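Local atomic coordinates of protein kinase (Staphylococcus aureus subsp. aureus Mu50, PDB entry 3PY9), a protein that probably senses cell-wall muropeptides through its extracellular PASTA repeats and phosphorylates proteins on serine and threonine. Residues A[45-50]-A[64-69]; A[76-81]-A[90-95]; A[97-102]-A[129-134]; A[104-109]-A[140-145]; A[113-118]-A[133-138]. One frame throughout, in Å; residues are numbered along the deposited sequence.

Interaction 1 (A[45-50]-A[64-69])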
# COMPACT_ATOMS: atom_id res chain seq x y z
N ASN A 45 38.64 19.37 11.07
CA ASN A 45 40.04 19.88 11.02
C ASN A 45 40.25 21.30 11.51
O ASN A 45 40.96 22.14 10.93
CB ASN A 45 40.52 19.66 9.61
CG ASN A 45 39.90 18.36 9.14
OD1 ASN A 45 40.48 17.29 9.34
ND2 ASN A 45 38.73 18.43 8.52
N GLU A 46 39.58 21.50 12.62
CA GLU A 46 39.58 22.68 13.43
C GLU A 46 40.04 22.12 14.77
O GLU A 46 39.66 21.01 15.14
CB GLU A 46 38.19 23.35 13.59
CG GLU A 46 37.69 24.12 12.39
CD GLU A 46 36.74 25.30 12.73
OE1 GLU A 46 35.95 25.21 13.69
OE2 GLU A 46 36.82 26.31 11.99
N ILE A 47 40.86 22.87 15.53
CA ILE A 47 41.27 22.50 16.90
C ILE A 47 40.06 22.48 17.85
O ILE A 47 39.32 23.45 17.94
CB ILE A 47 42.33 23.48 17.50
CG1 ILE A 47 43.57 23.70 16.59
CG2 ILE A 47 42.73 23.07 18.91
CD1 ILE A 47 44.18 22.50 16.04
N ILE A 48 39.92 21.39 18.59
CA ILE A 48 38.83 21.12 19.52
C ILE A 48 39.23 21.50 20.94
O ILE A 48 38.42 22.02 21.72
CB ILE A 48 38.54 19.60 19.49
CG1 ILE A 48 37.71 19.22 18.27
CG2 ILE A 48 37.89 19.07 20.76
CD1 ILE A 48 37.45 17.72 18.24
N LYS A 49 40.49 21.23 21.27
CA LYS A 49 40.99 21.20 22.65
C LYS A 49 42.50 21.34 22.57
O LYS A 49 43.10 20.91 21.58
CB LYS A 49 40.66 19.82 23.25
CG LYS A 49 40.74 19.70 24.78
CD LYS A 49 39.41 20.02 25.51
CE LYS A 49 39.09 21.54 25.57
NZ LYS A 49 37.95 21.90 26.48
N THR A 50 43.12 21.91 23.60
CA THR A 50 44.58 21.84 23.72
C THR A 50 45.01 21.38 25.10
O THR A 50 44.26 21.49 26.06
CB THR A 50 45.32 23.16 23.33
OG1 THR A 50 45.00 24.20 24.26
CG2 THR A 50 44.99 23.60 21.87
N VAL A 64 52.67 21.91 22.94
CA VAL A 64 51.25 21.97 23.23
C VAL A 64 50.54 20.97 22.34
O VAL A 64 50.50 21.13 21.11
CB VAL A 64 50.63 23.41 23.05
CG1 VAL A 64 49.11 23.37 23.33
CG2 VAL A 64 51.29 24.44 24.00
N ASP A 65 49.98 19.94 22.96
CA ASP A 65 49.21 18.92 22.24
C ASP A 65 47.90 19.49 21.74
O ASP A 65 47.31 20.34 22.39
CB ASP A 65 48.93 17.72 23.15
CG ASP A 65 50.20 17.00 23.56
OD1 ASP A 65 51.27 17.22 22.93
OD2 ASP A 65 50.11 16.21 24.52
N VAL A 66 47.44 19.01 20.59
CA VAL A 66 46.17 19.49 20.02
C VAL A 66 45.27 18.34 19.62
O VAL A 66 45.74 17.30 19.17
CB VAL A 66 46.40 20.41 18.79
CG1 VAL A 66 47.25 21.66 19.21
CG2 VAL A 66 47.08 19.65 17.66
N VAL A 67 43.97 18.51 19.85
CA VAL A 67 42.96 17.57 19.38
C VAL A 67 42.20 18.27 18.26
O VAL A 67 41.82 19.42 18.41
CB VAL A 67 41.98 17.18 20.49
CG1 VAL A 67 41.04 16.09 20.00
CG2 VAL A 67 42.73 16.70 21.77
N ILE A 68 42.02 17.56 17.14
CA ILE A 68 41.39 18.05 15.90
C ILE A 68 40.01 17.40 15.68
O ILE A 68 39.81 16.21 15.99
CB ILE A 68 42.28 17.71 14.67
CG1 ILE A 68 43.73 18.13 14.90
CG2 ILE A 68 41.77 18.36 13.39
CD1 ILE A 68 43.92 19.59 15.26
N SER A 69 39.05 18.18 15.16
CA SER A 69 37.72 17.65 14.83
C SER A 69 37.76 16.73 13.61
O SER A 69 38.34 17.08 12.58
CB SER A 69 36.70 18.77 14.59
OG SER A 69 35.44 18.21 14.19
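Two torsions carry Ile-48 across to Ser-69: chi1 of -79° sets CG1 anti to the carbonyl carbon, and chi2 of 180° extends the branch to CD1. That methyl ends 3.4 Å from Ser-69 CA, while CG1 packs 3.8 Å from Ser-69 CB. In Thr-50 the branch anti to the carbonyl carbon is CG2, and it meets Val-66 CG1 at 4.0 Å, the two side chains crossing obliquely. The hydroxyl of Thr-50 turns elsewhere, being hydrogen-bonded to Pro-52 O. Lys-49 and Val-67 pair on the opposite face, where Lys-49 CB lies 4.0 Å from Val-67 CG2.

The two strands pair in antiparallel fashion. Ile-48 N reaches Val-67 O at 2.7 Å with an N-H...O angle of 177°, and Val-67 N returns to Lys-49 O at 3.1 Å. Past the other end of the ladder, Ser-69 N bonds to Glu-46 O, and Asn-45 N to Ser-69 O at 2.8 Å. Between the pairs Ile-47 with Ile-68 and Lys-49 with Val-67 the register slips by one residue, a beta bulge that inserts Ile-48 and directs its side chain toward the partner strand.

Ile-47, Thr-50, Val-66 and Ile-68 share one buried face of the sheet. Helix 17-26 packs there through Phe-24 on Val-66 and Val-17 on Ile-68. A bulged hairpin whose second strand also runs parallel to strand 30-37, giving the order 1-3-2 with a helix against one face, is the architecture of a PASTA domain.

Interaction 2 (A[76-81]-A[90-95])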
# COMPACT_ATOMS: atom_id res chain seq x y z
N LYS A 76 25.11 4.44 9.73
CA LYS A 76 24.20 4.09 8.64
C LYS A 76 22.77 3.98 9.17
O LYS A 76 22.49 3.21 10.10
CB LYS A 76 24.64 2.76 8.00
CG LYS A 76 25.24 2.87 6.57
CD LYS A 76 26.16 4.10 6.32
CE LYS A 76 27.58 4.01 6.94
NZ LYS A 76 27.76 4.90 8.15
N MET A 77 21.87 4.79 8.62
CA MET A 77 20.46 4.70 8.98
C MET A 77 19.92 3.31 8.63
O MET A 77 20.02 2.87 7.46
CB MET A 77 19.64 5.80 8.29
CG MET A 77 18.15 5.82 8.69
SD MET A 77 17.88 6.51 10.32
CE MET A 77 16.17 6.05 10.65
N PRO A 78 19.36 2.61 9.63
CA PRO A 78 18.75 1.31 9.40
C PRO A 78 17.38 1.44 8.70
O PRO A 78 16.79 2.53 8.69
CB PRO A 78 18.56 0.77 10.82
CG PRO A 78 18.41 1.99 11.67
CD PRO A 78 19.28 3.03 11.05
N ASN A 79 16.92 0.34 8.11
CA ASN A 79 15.59 0.28 7.48
C ASN A 79 14.64 -0.29 8.52
O ASN A 79 14.79 -1.45 8.94
CB ASN A 79 15.63 -0.59 6.22
CG ASN A 79 14.35 -0.52 5.40
OD1 ASN A 79 13.49 -1.38 5.52
ND2 ASN A 79 14.22 0.51 4.57
N VAL A 80 13.69 0.54 8.95
CA VAL A 80 12.77 0.19 10.05
C VAL A 80 11.30 0.19 9.58
O VAL A 80 10.40 -0.16 10.33
CB VAL A 80 12.95 1.10 11.31
CG1 VAL A 80 14.41 1.09 11.80
CG2 VAL A 80 12.52 2.53 11.04
N ILE A 81 11.09 0.60 8.34
CA ILE A 81 9.79 0.58 7.69
C ILE A 81 9.15 -0.81 7.78
O ILE A 81 9.74 -1.81 7.40
CB ILE A 81 9.91 1.02 6.22
CG1 ILE A 81 10.18 2.53 6.15
CG2 ILE A 81 8.66 0.66 5.45
CD1 ILE A 81 10.82 3.00 4.87
N GLN A 90 14.23 0.44 19.22
CA GLN A 90 15.35 -0.36 19.70
C GLN A 90 16.47 -0.40 18.66
O GLN A 90 17.61 -0.06 18.96
CB GLN A 90 14.89 -1.77 20.11
CG GLN A 90 14.12 -1.82 21.45
CD GLN A 90 13.50 -3.21 21.78
OE1 GLN A 90 13.61 -4.16 21.00
NE2 GLN A 90 12.84 -3.31 22.95
N LYS A 91 16.13 -0.76 17.42
CA LYS A 91 17.09 -0.83 16.31
C LYS A 91 17.82 0.50 16.08
O LYS A 91 18.96 0.52 15.61
CB LYS A 91 16.39 -1.26 15.02
CG LYS A 91 17.31 -1.51 13.83
CD LYS A 91 17.81 -2.95 13.79
CE LYS A 91 19.11 -3.08 12.97
NZ LYS A 91 19.66 -4.48 13.03
N LEU A 92 17.14 1.60 16.40
CA LEU A 92 17.72 2.94 16.32
C LEU A 92 18.67 3.22 17.49
O LEU A 92 19.80 3.67 17.29
CB LEU A 92 16.63 4.00 16.21
CG LEU A 92 16.07 4.15 14.79
CD1 LEU A 92 14.75 4.90 14.77
CD2 LEU A 92 17.09 4.83 13.89
N LYS A 93 18.20 2.94 18.71
CA LYS A 93 19.02 3.06 19.92
C LYS A 93 20.29 2.23 19.81
O LYS A 93 21.38 2.71 20.14
CB LYS A 93 18.24 2.64 21.17
CG LYS A 93 17.72 3.79 22.02
CD LYS A 93 17.03 3.29 23.31
CE LYS A 93 18.02 3.05 24.46
NZ LYS A 93 17.34 2.67 25.74
N SER A 94 20.15 0.99 19.33
CA SER A 94 21.27 0.07 19.17
C SER A 94 22.44 0.68 18.36
O SER A 94 23.55 0.15 18.36
CB SER A 94 20.80 -1.27 18.57
OG SER A 94 20.66 -1.23 17.15
N LEU A 95 22.17 1.79 17.69
CA LEU A 95 23.20 2.52 16.96
C LEU A 95 23.48 3.90 17.55
O LEU A 95 24.21 4.70 16.95
CB LEU A 95 22.81 2.65 15.48
CG LEU A 95 22.48 1.38 14.70
CD1 LEU A 95 22.12 1.72 13.25
CD2 LEU A 95 23.62 0.36 14.75
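Pro-78 and Leu-92, whose CA atoms stand 7.2 Å apart, mark where the irregular backbone of 76-81 passes the C-terminal part of helix 85-93 with no hydrogen bond between the two. This is loop-on-helix packing within a PASTA domain, and it is made by apolar side chains.

Leu-92 CD2 is gripped from two directions. Met-77 CE meets it at 3.6 Å; CG of that methionine is anti to the backbone N (chi1 -177°), the bend at chi2 (75°) brings SD round, and CE follows to Leu-92 although CB points away from the helix. The Pro-78 ring crosses Leu-92 at about a right angle and presents CG to CD2 at 3.8 Å. With Leu-95 the same ring is tip to tip, Pro-78 CD lying 3.8 Å from Leu-95 CD1. Pro-78 CB touches Lys-91 CG at 4.0 Å, where the aliphatic stem of the lysine does the packing.

Leu-92 and Val-80 both continue onto Leu-135 of strand 133-138, so the contact borders the core between helix and sheet. Within 90-95, Ser-94 OG donates to Lys-91 O at 2.9 Å, from well above the plane of that carbonyl.

Interaction 3 (A[97-102]-A[129-134]). With EU (europium ion), chain E.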
# COMPACT_ATOMS: atom_id res chain seq x y z
N LEU A 97 21.19 6.18 18.07
CA LEU A 97 20.19 7.12 17.55
C LEU A 97 18.99 7.23 18.50
O LEU A 97 18.08 6.40 18.46
CB LEU A 97 19.73 6.72 16.15
CG LEU A 97 20.80 6.74 15.05
CD1 LEU A 97 20.43 5.86 13.87
CD2 LEU A 97 21.11 8.17 14.61
N LYS A 98 18.99 8.27 19.33
CA LYS A 98 17.99 8.41 20.38
C LYS A 98 17.05 9.62 20.22
O LYS A 98 16.03 9.71 20.91
CB LYS A 98 18.67 8.43 21.76
CG LYS A 98 19.64 7.26 21.98
CD LYS A 98 20.17 7.17 23.42
CE LYS A 98 21.47 6.34 23.50
NZ LYS A 98 21.38 4.96 22.88
N ASP A 99 17.38 10.54 19.31
CA ASP A 99 16.54 11.71 19.04
C ASP A 99 15.47 11.36 17.99
O ASP A 99 15.60 11.70 16.82
CB ASP A 99 17.42 12.91 18.59
CG ASP A 99 16.60 14.09 18.05
OD1 ASP A 99 15.39 14.19 18.35
OD2 ASP A 99 17.17 14.93 17.32
N VAL A 100 14.43 10.66 18.43
CA VAL A 100 13.42 10.15 17.50
C VAL A 100 12.05 10.62 17.90
O VAL A 100 11.60 10.40 19.03
CB VAL A 100 13.45 8.61 17.38
CG1 VAL A 100 12.49 8.14 16.30
CG2 VAL A 100 14.87 8.13 17.05
N THR A 101 11.38 11.30 16.98
CA THR A 101 10.01 11.74 17.20
C THR A 101 9.04 10.85 16.39
O THR A 101 9.31 10.52 15.25
CB THR A 101 9.85 13.23 16.88
OG1 THR A 101 10.44 13.51 15.62
CG2 THR A 101 10.57 14.09 17.93
N ILE A 102 7.95 10.43 17.02
CA ILE A 102 6.87 9.69 16.36
C ILE A 102 5.71 10.58 15.95
O ILE A 102 5.29 11.47 16.68
CB ILE A 102 6.31 8.55 17.24
CG1 ILE A 102 7.43 7.76 17.93
CG2 ILE A 102 5.33 7.64 16.41
CD1 ILE A 102 8.21 6.81 17.01
N HIS A 129 24.07 12.75 16.87
CA HIS A 129 23.64 13.84 17.74
C HIS A 129 22.83 14.93 17.00
O HIS A 129 23.28 15.46 15.97
CB HIS A 129 24.84 14.44 18.50
CG HIS A 129 25.62 13.44 19.31
ND1 HIS A 129 25.02 12.52 20.15
CD2 HIS A 129 26.96 13.24 19.42
CE1 HIS A 129 25.96 11.78 20.73
NE2 HIS A 129 27.14 12.19 20.30
N ASP A 130 21.66 15.26 17.56
CA ASP A 130 20.64 16.16 16.95
C ASP A 130 20.22 15.67 15.56
O ASP A 130 20.05 16.47 14.63
CB ASP A 130 21.08 17.64 16.95
CG ASP A 130 19.90 18.63 16.76
OD1 ASP A 130 18.80 18.40 17.31
OD2 ASP A 130 20.09 19.65 16.08
N SER A 131 20.03 14.36 15.44
CA SER A 131 19.75 13.70 14.16
C SER A 131 18.35 14.00 13.61
O SER A 131 18.08 13.82 12.40
CB SER A 131 19.97 12.18 14.26
OG SER A 131 19.50 11.64 15.49
N ASN A 132 17.46 14.46 14.49
CA ASN A 132 16.06 14.75 14.17
C ASN A 132 15.43 13.66 13.30
O ASN A 132 14.96 13.95 12.20
CB ASN A 132 15.92 16.12 13.47
CG ASN A 132 16.72 17.23 14.14
OD1 ASN A 132 16.54 17.52 15.33
ND2 ASN A 132 17.58 17.87 13.36
N ILE A 133 15.44 12.41 13.77
CA ILE A 133 14.72 11.37 13.05
C ILE A 133 13.23 11.52 13.36
O ILE A 133 12.85 11.78 14.51
CB ILE A 133 15.11 9.91 13.42
CG1 ILE A 133 16.63 9.73 13.63
CG2 ILE A 133 14.54 8.94 12.39
CD1 ILE A 133 17.43 9.50 12.40
N LYS A 134 12.41 11.38 12.32
CA LYS A 134 10.98 11.29 12.48
C LYS A 134 10.50 9.96 11.92
O LYS A 134 10.87 9.57 10.81
CB LYS A 134 10.31 12.46 11.79
CG LYS A 134 8.90 12.74 12.23
CD LYS A 134 8.46 14.10 11.71
CE LYS A 134 9.00 15.24 12.57
NZ LYS A 134 8.30 15.31 13.90
EU EU E . 16.77 17.23 17.93
O HOH W 1 20.49 10.55 18.60
O HOH W 2 13.39 14.10 16.04
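Asp-99 reaches across to Ser-131 and Asn-132. CB lies 3.9 Å from Ser-131 OG. CG is anti to the backbone N (chi1 170°), which directs the carboxylate toward the 129-134 segment, and this carbon stands 3.1 Å from the europium ion. OD1 is 3.1 Å from a water that can donate to it; the same water also reaches Thr-101 OG1 and Ile-133 O, with more acceptors near it than it has protons. OD2 binds the europium ion at 2.4 Å. It also accepts from Asn-132 N at 2.9 Å, a donor standing 59° out of the carboxylate plane, so metal and amide both fix this oxygen.

Asp-130 OD1 supplies a second metal bond, again 2.4 Å long, and Asn-132 is the third residue of the site. Asp-99 is the centre of an inverse gamma turn just before strand 100-105, and its own carbonyl accepts from Ile-133 N. Immediately afterwards the segments become parallel strands: Thr-101 N bonds to Ile-133 O at 2.9 Å and 173°. Val-100 CG2 and Ile-133 CB, 4.1 Å apart, share the face toward helix 85-93, where Val-100 meets Leu-89 and Leu-92. On the other face Lys-134 NZ makes a weak bond to Thr-101 OG1 and a salt bridge with Glu-103.

Two carboxylate oxygens on one ion suit a lanthanide, a hard cation that prefers oxygen ligands. Its positive charge would offset the repulsion expected between Asp-99 and Asp-130, tying together the loops that lead into neighbouring strands.

Interaction 4 (A[104-109]-A[140-145])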
# COMPACT_ATOMS: atom_id res chain seq x y z
N LYS A 104 1.82 9.88 14.18
CA LYS A 104 0.83 8.87 13.82
C LYS A 104 0.02 9.33 12.62
O LYS A 104 -0.48 10.45 12.59
CB LYS A 104 -0.07 8.55 15.01
CG LYS A 104 0.69 7.95 16.19
CD LYS A 104 -0.21 7.73 17.40
CE LYS A 104 0.43 6.70 18.35
NZ LYS A 104 -0.37 6.45 19.59
N VAL A 105 -0.08 8.46 11.62
CA VAL A 105 -0.81 8.78 10.41
C VAL A 105 -1.55 7.53 9.99
O VAL A 105 -1.14 6.42 10.29
CB VAL A 105 0.14 9.23 9.23
CG1 VAL A 105 0.76 10.61 9.49
CG2 VAL A 105 1.22 8.20 8.96
N TYR A 106 -2.64 7.71 9.27
CA TYR A 106 -3.27 6.59 8.63
C TYR A 106 -2.42 6.17 7.45
O TYR A 106 -1.80 7.00 6.79
CB TYR A 106 -4.68 6.95 8.17
CG TYR A 106 -5.61 7.29 9.31
CD1 TYR A 106 -6.12 6.29 10.11
CD2 TYR A 106 -5.98 8.61 9.57
CE1 TYR A 106 -7.00 6.58 11.15
CE2 TYR A 106 -6.85 8.91 10.62
CZ TYR A 106 -7.36 7.87 11.39
OH TYR A 106 -8.22 8.13 12.43
N ASN A 107 -2.41 4.88 7.19
CA ASN A 107 -1.56 4.34 6.13
C ASN A 107 -2.10 3.01 5.62
O ASN A 107 -2.77 2.30 6.38
CB ASN A 107 -0.15 4.18 6.67
CG ASN A 107 0.78 3.61 5.66
OD1 ASN A 107 1.19 2.44 5.76
ND2 ASN A 107 1.15 4.41 4.69
N ASN A 108 -1.84 2.68 4.34
CA ASN A 108 -2.38 1.44 3.72
C ASN A 108 -1.36 0.35 3.39
O ASN A 108 -1.72 -0.69 2.81
CB ASN A 108 -3.25 1.73 2.49
CG ASN A 108 -2.47 2.34 1.33
OD1 ASN A 108 -1.30 2.70 1.46
ND2 ASN A 108 -3.15 2.46 0.17
N GLN A 109 -0.11 0.59 3.76
CA GLN A 109 0.98 -0.35 3.53
C GLN A 109 1.37 -1.10 4.82
O GLN A 109 1.67 -2.29 4.75
CB GLN A 109 2.21 0.39 2.98
CG GLN A 109 1.90 1.32 1.84
CD GLN A 109 2.90 2.45 1.71
OE1 GLN A 109 3.31 3.06 2.70
NE2 GLN A 109 3.30 2.73 0.47
N GLY A 140 -3.17 2.27 10.87
CA GLY A 140 -3.98 1.46 9.95
C GLY A 140 -4.72 2.36 8.97
O GLY A 140 -4.54 3.58 8.98
N ILE A 141 -5.56 1.76 8.12
CA ILE A 141 -6.37 2.53 7.19
C ILE A 141 -7.48 3.26 7.94
O ILE A 141 -8.03 2.72 8.90
CB ILE A 141 -6.95 1.66 6.05
CG1 ILE A 141 -5.81 1.12 5.17
CG2 ILE A 141 -7.92 2.47 5.22
CD1 ILE A 141 -6.21 0.06 4.14
N LYS A 142 -7.79 4.48 7.51
CA LYS A 142 -8.90 5.23 8.05
C LYS A 142 -10.17 4.37 7.96
O LYS A 142 -10.47 3.81 6.89
CB LYS A 142 -9.05 6.55 7.29
CG LYS A 142 -10.35 7.32 7.55
CD LYS A 142 -10.35 8.00 8.91
CE LYS A 142 -11.76 8.39 9.29
NZ LYS A 142 -11.85 9.35 10.40
N GLN A 143 -10.88 4.26 9.09
CA GLN A 143 -12.15 3.53 9.15
C GLN A 143 -13.27 4.51 8.86
O GLN A 143 -13.34 5.59 9.46
CB GLN A 143 -12.39 2.89 10.52
CG GLN A 143 -11.40 1.80 10.93
CD GLN A 143 -11.24 0.75 9.89
OE1 GLN A 143 -10.26 0.75 9.12
NE2 GLN A 143 -12.19 -0.19 9.85
N VAL A 144 -14.09 4.16 7.90
CA VAL A 144 -15.24 4.97 7.51
C VAL A 144 -16.48 4.13 7.69
O VAL A 144 -16.49 2.96 7.32
CB VAL A 144 -15.13 5.42 6.05
CG1 VAL A 144 -16.36 6.24 5.64
CG2 VAL A 144 -13.85 6.24 5.86
N TYR A 145 -17.52 4.74 8.24
CA TYR A 145 -18.76 4.05 8.51
C TYR A 145 -19.56 3.83 7.23
O TYR A 145 -19.77 4.75 6.44
CB TYR A 145 -19.57 4.83 9.54
CG TYR A 145 -20.74 4.05 10.11
CD1 TYR A 145 -20.61 3.30 11.27
CD2 TYR A 145 -22.00 4.04 9.45
CE1 TYR A 145 -21.69 2.58 11.78
CE2 TYR A 145 -23.09 3.33 9.96
CZ TYR A 145 -22.92 2.58 11.10
OH TYR A 145 -23.98 1.88 11.63
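Tyr-106 lays one ring face against Lys-142, whose CB stands 4.1 Å from the ring centroid and only 14° off the normal, a CH-pi contact. The lysine chain is bent at chi2 (74°), and its CD comes to 3.9 Å from Tyr-106 CZ, so the stem crosses the face, from CB near Tyr-106 CG and CD1 to CD near CZ. Gly-140 O approaches the ring edge in plane, 3.3 Å from Tyr-106 CD1. The same oxygen accepts from Asn-107 N at 3.1 Å, the donor lying above the carbonyl plane. One residue further along, Ile-141 CG1 packs on Asn-108 CB at 3.8 Å.

The next shell fixes both backbones. Asn-107 OD1 accepts from Gln-109 N at 3.0 Å, an Asx turn, and from Ala-110 N as well. Its ND2 returns a bond to Gln-109 OE1 at 3.2 Å, so both ends of the amide are held. Opposite, Gly-140 N is bonded to Ser-138 OG, and Lys-142 pairs through its backbone with Glu-195.

Strand 100-105 belongs to the sheet with 133-138, whereas strand 143-146 pairs with 191-194. The arrangement is that of a surface junction between consecutive PASTA repeats.

Interaction 5 (A[113-118]-A[133-138])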
# COMPACT_ATOMS: atom_id res chain seq x y z
N GLY A 113 0.19 0.39 14.36
CA GLY A 113 1.33 0.19 15.27
C GLY A 113 2.68 -0.05 14.61
O GLY A 113 3.71 -0.18 15.29
N TYR A 114 2.69 -0.12 13.27
CA TYR A 114 3.93 -0.38 12.51
C TYR A 114 4.36 0.85 11.73
O TYR A 114 3.53 1.63 11.26
CB TYR A 114 3.76 -1.58 11.56
CG TYR A 114 3.58 -2.91 12.25
CD1 TYR A 114 2.51 -3.14 13.11
CD2 TYR A 114 4.48 -3.96 12.06
CE1 TYR A 114 2.35 -4.36 13.76
CE2 TYR A 114 4.31 -5.19 12.70
CZ TYR A 114 3.24 -5.37 13.55
OH TYR A 114 3.05 -6.56 14.18
N ILE A 115 5.67 1.04 11.61
CA ILE A 115 6.26 2.19 10.94
C ILE A 115 5.99 2.22 9.43
O ILE A 115 6.38 1.31 8.70
CB ILE A 115 7.77 2.23 11.22
CG1 ILE A 115 8.01 2.18 12.72
CG2 ILE A 115 8.41 3.49 10.60
CD1 ILE A 115 7.18 3.13 13.52
N ALA A 116 5.32 3.27 8.97
CA ALA A 116 4.99 3.45 7.56
C ALA A 116 6.06 4.20 6.75
O ALA A 116 6.10 4.08 5.52
CB ALA A 116 3.65 4.18 7.42
N ASN A 117 6.91 4.97 7.44
CA ASN A 117 7.86 5.87 6.78
C ASN A 117 8.95 6.32 7.77
O ASN A 117 8.72 6.42 8.99
CB ASN A 117 7.11 7.09 6.20
CG ASN A 117 7.98 7.97 5.26
OD1 ASN A 117 8.19 7.65 4.08
ND2 ASN A 117 8.46 9.10 5.78
N GLN A 118 10.13 6.54 7.20
CA GLN A 118 11.32 7.11 7.85
C GLN A 118 11.66 8.46 7.26
O GLN A 118 11.74 8.62 6.03
CB GLN A 118 12.53 6.26 7.53
CG GLN A 118 12.80 5.17 8.46
CD GLN A 118 13.68 4.15 7.80
OE1 GLN A 118 14.87 4.38 7.54
NE2 GLN A 118 13.09 3.01 7.49
N ILE A 133 15.44 12.41 13.77
CA ILE A 133 14.72 11.37 13.05
C ILE A 133 13.23 11.52 13.36
O ILE A 133 12.85 11.78 14.51
CB ILE A 133 15.11 9.91 13.42
CG1 ILE A 133 16.63 9.73 13.63
CG2 ILE A 133 14.54 8.94 12.39
CD1 ILE A 133 17.43 9.50 12.40
N LYS A 134 12.41 11.38 12.32
CA LYS A 134 10.98 11.29 12.48
C LYS A 134 10.50 9.96 11.92
O LYS A 134 10.87 9.57 10.81
CB LYS A 134 10.31 12.46 11.79
CG LYS A 134 8.90 12.74 12.23
CD LYS A 134 8.46 14.10 11.71
CE LYS A 134 9.00 15.24 12.57
NZ LYS A 134 8.30 15.31 13.90
N LEU A 135 9.71 9.25 12.71
CA LEU A 135 9.14 8.00 12.29
C LEU A 135 7.64 8.16 12.20
O LEU A 135 7.02 8.82 13.06
CB LEU A 135 9.49 6.87 13.28
CG LEU A 135 10.96 6.43 13.43
CD1 LEU A 135 11.05 5.16 14.25
CD2 LEU A 135 11.72 6.23 12.10
N TYR A 136 7.07 7.57 11.16
CA TYR A 136 5.66 7.70 10.89
C TYR A 136 5.02 6.37 11.20
O TYR A 136 5.23 5.39 10.48
CB TYR A 136 5.42 8.12 9.44
CG TYR A 136 5.92 9.52 9.12
CD1 TYR A 136 5.07 10.61 9.18
CD2 TYR A 136 7.25 9.75 8.78
CE1 TYR A 136 5.52 11.89 8.89
CE2 TYR A 136 7.71 11.02 8.48
CZ TYR A 136 6.83 12.08 8.54
OH TYR A 136 7.26 13.36 8.25
N GLU A 137 4.27 6.34 12.29
CA GLU A 137 3.67 5.11 12.77
C GLU A 137 2.29 4.99 12.19
O GLU A 137 1.52 5.94 12.28
CB GLU A 137 3.56 5.17 14.30
CG GLU A 137 3.05 3.90 14.94
CD GLU A 137 2.77 4.08 16.41
OE1 GLU A 137 3.10 5.14 16.96
OE2 GLU A 137 2.20 3.16 17.02
N SER A 138 1.96 3.83 11.62
CA SER A 138 0.64 3.62 11.02
C SER A 138 -0.48 3.54 12.06
O SER A 138 -0.34 2.89 13.09
CB SER A 138 0.63 2.33 10.19
OG SER A 138 -0.67 2.10 9.65
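A classic beta bulge, with Ala-116 and Asn-117 both opposite Tyr-136, interrupts the antiparallel pairing of strands 115-118 and 133-138 in this PASTA sheet. Tyr-136 O receives Ala-116 N at 2.6 Å and, weakly, Asn-117 N at 3.5 Å. Tyr-136 N closes the pair by donating to Asn-117 O at 3.0 Å.

Asn-117 and Tyr-136 then run side by side, pointing the same way. The amide ND2 comes to 3.3 Å from Tyr-136 CD2 with amide and ring planes 66° apart, while Asn-117 O sits in the ring plane at its edge. On the other face Gln-118 CG lies 3.9 Å from Leu-135 CD2, and Leu-135 continues onto Ala-88 and Leu-92 of helix 85-93.

Toward the end of the ladder Ser-138 N bonds to Tyr-114 O at 2.7 Å, and Gly-113 N, at a residue of positive phi (89°), to Ser-138 O at 2.9 Å. Glu-137 is extended from a CG anti to the backbone N (chi1 -176°), and its OE2 reaches 3.6 Å from Gly-113 CA.

Since the Asn-117 amide has only a weak hold on Tyr-136 O while its carbonyl still accepts from Tyr-136 N, pairing resumes beyond the bulge one residue out of step.

Interaction 1 closes before the others open and belongs to the first PASTA repeat; its centre is 28 Å from that of interaction 3 and 52 Å from that of interaction 4. Interactions 2, 3 and 5 lie in the second repeat with centres 11 to 12 Å apart and touch one another. Interactions 3 and 5 share Ile-133 and Lys-134 on central strand 133-138, flanked by 100-105 and 115-118, while interaction 2 adds helix 85-93. Interaction 5 is nested in the loop closed by interaction 4, which touches it (centres 13 Å apart) and leads on to strand 143-146. A radius of gyration of 40 Å fits an elongated string of domains.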